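Local coordinates for Endoglucanase(Endo-1,4-beta-glucanase)protein (Pseudomonas stutzeri, PDB 6R2J), which probably hydrolyses beta-1,4-glucosidic bonds of cellulose-like glucans as a family 5 glycoside hydrolase, and binds cellobiose in the crystal, at residues G150-A155 and A190-N195. Residues are numbered along the deposited sequence; the frame is centred on the assembly and turned at random.
Sequences GLWPGA and ANFLIN
Phe192 rests the far end of its ring against the first turn of helix 152-166, where Trp152 and Pro153 receive it. Its CZ lies 3.8 Å from Trp152 NE1, and the two aromatic systems meet obliquely: the phenyl ring and the five-membered ring of the indole have centroids 5.7 Å apart and planes inclined at 42°. The indole N-H is spent on the carbonyl oxygen of Glu175, at the end of strand 171-175, which should help set the turn of the indole. Pro153 lies at the edge of the phenyl ring, near its plane, with CB 4.1 Å from Phe192 CE1. With CG anti to the backbone N (chi1 -176°), the phenylalanine ring reaches across to the helix. Two residues on, the tip of the longer branch of Ile194, CD1, rests 3.8 Å from Pro153 O, and this side chain continues along the helix onto Ala156, Gln157 and Val160. Both Phe192 and Ile194 also touch Ile174 of strand 171-175. In this TIM-barrel enzyme, the loop leading to strand 201-206 thus packs on the start of helix 152-166 by van der Waals contacts; Asn195 N bonds to Gln157 OE1 further along, but between 150-155 and 190-195 the fit rests on shape and burial rather than directional bonds.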
loop_
_atom_site.group_PDB
_atom_site.type_symbol
_atom_site.label_atom_id
_atom_site.label_comp_id
_atom_site.label_asym_id
_atom_site.label_seq_id
_atom_site.Cartn_x
_atom_site.Cartn_y
_atom_site.Cartn_z
ATOM N N GLY A 150 12.102 14.833 11.131
ATOM C CA GLY A 150 11.933 14.176 12.407
ATOM C C GLY A 150 10.505 14.077 12.862
ATOM O O GLY A 150 10.277 13.671 13.998
ATOM N N LEU A 151 9.542 14.437 12.015
ATOM C CA LEU A 151 8.162 14.533 12.446
ATOM C C LEU A 151 7.375 13.261 12.199
ATOM O O LEU A 151 6.342 13.071 12.849
ATOM C CB LEU A 151 7.436 15.663 11.718
ATOM C CG LEU A 151 7.921 17.062 12.035
ATOM C CD1 LEU A 151 7.223 18.039 11.145
ATOM C CD2 LEU A 151 7.685 17.351 13.505
ATOM N N TRP A 152 7.819 12.391 11.278
ATOM C CA TRP A 152 6.994 11.233 10.934
ATOM C C TRP A 152 6.733 10.288 12.128
ATOM O O TRP A 152 5.577 9.860 12.312
ATOM C CB TRP A 152 7.528 10.538 9.668
ATOM C CG TRP A 152 6.827 9.206 9.454
ATOM C CD1 TRP A 152 7.409 7.979 9.365
ATOM C CD2 TRP A 152 5.400 8.968 9.382
ATOM N NE1 TRP A 152 6.446 7.000 9.208
ATOM C CE2 TRP A 152 5.210 7.586 9.211
ATOM C CE3 TRP A 152 4.279 9.786 9.393
ATOM C CZ2 TRP A 152 3.948 7.015 9.101
ATOM C CZ3 TRP A 152 3.033 9.209 9.286
ATOM C CH2 TRP A 152 2.880 7.842 9.146
ATOM N N PRO A 153 7.729 9.902 12.951
ATOM C CA PRO A 153 7.443 8.899 13.999
ATOM C C PRO A 153 6.378 9.332 15.008
ATOM O O PRO A 153 5.513 8.532 15.388
ATOM C CB PRO A 153 8.820 8.674 14.636
ATOM C CG PRO A 153 9.808 8.938 13.478
ATOM C CD PRO A 153 9.179 10.114 12.754
ATOM N N GLY A 154 6.408 10.592 15.446
ATOM C CA GLY A 154 5.364 11.095 16.318
ATOM C C GLY A 154 3.993 11.136 15.669
ATOM O O GLY A 154 2.975 10.955 16.348
ATOM N N ALA A 155 3.942 11.445 14.373
ATOM C CA ALA A 155 2.661 11.495 13.668
ATOM C C ALA A 155 2.060 10.106 13.568
ATOM O O ALA A 155 0.851 9.935 13.767
ATOM C CB ALA A 155 2.854 12.071 12.264
ATOM N N ALA A 190 16.293 2.693 11.797
ATOM C CA ALA A 190 17.005 1.650 12.531
ATOM C C ALA A 190 16.316 1.356 13.849
ATOM O O ALA A 190 16.185 0.186 14.243
ATOM C CB ALA A 190 18.463 2.045 12.768
ATOM N N ASN A 191 15.853 2.418 14.528
ATOM C CA ASN A 191 15.151 2.325 15.803
ATOM C C ASN A 191 13.715 2.819 15.714
ATOM O O ASN A 191 13.280 3.602 16.557
ATOM C CB ASN A 191 15.844 3.192 16.838
ATOM C CG ASN A 191 17.306 2.876 16.964
ATOM O OD1 ASN A 191 18.153 3.454 16.260
ATOM N ND2 ASN A 191 17.624 1.947 17.866
ATOM N N PHE A 192 12.993 2.403 14.683
ATOM C CA PHE A 192 11.627 2.831 14.443
ATOM C C PHE A 192 10.696 1.806 15.094
ATOM O O PHE A 192 10.850 0.590 14.899
ATOM C CB PHE A 192 11.425 2.995 12.918
ATOM C CG PHE A 192 10.066 3.520 12.521
ATOM C CD1 PHE A 192 9.488 4.595 13.190
ATOM C CD2 PHE A 192 9.360 2.913 11.489
ATOM C CE1 PHE A 192 8.221 5.052 12.846
ATOM C CE2 PHE A 192 8.079 3.334 11.151
ATOM C CZ PHE A 192 7.504 4.422 11.820
ATOM N N LEU A 193 9.752 2.300 15.905
ATOM C CA LEU A 193 8.854 1.406 16.634
ATOM C C LEU A 193 7.624 2.163 17.086
ATOM O O LEU A 193 7.720 3.057 17.927
ATOM C CB LEU A 193 9.552 0.815 17.860
ATOM C CG LEU A 193 8.871 -0.410 18.490
ATOM C CD1 LEU A 193 9.778 -1.043 19.576
ATOM C CD2 LEU A 193 7.530 -0.068 19.114
ATOM N N ILE A 194 6.487 1.756 16.591
ATOM C CA ILE A 194 5.194 2.295 16.987
ATOM C C ILE A 194 4.531 1.336 17.966
ATOM O O ILE A 194 4.596 0.110 17.813
ATOM C CB ILE A 194 4.311 2.532 15.740
ATOM C CG1 ILE A 194 5.081 3.361 14.707
ATOM C CG2 ILE A 194 2.996 3.201 16.107
ATOM C CD1 ILE A 194 5.377 4.784 15.184
ATOM N N ASN A 195 3.864 1.890 18.960
ATOM C CA ASN A 195 3.245 1.086 19.998
ATOM C C ASN A 195 1.807 0.751 19.618
ATOM O O ASN A 195 1.008 1.656 19.323
ATOM C CB ASN A 195 3.263 1.866 21.302
ATOM C CG ASN A 195 4.658 2.146 21.790
ATOM O OD1 ASN A 195 5.484 1.249 21.883
ATOM N ND2 ASN A 195 4.938 3.418 22.094
#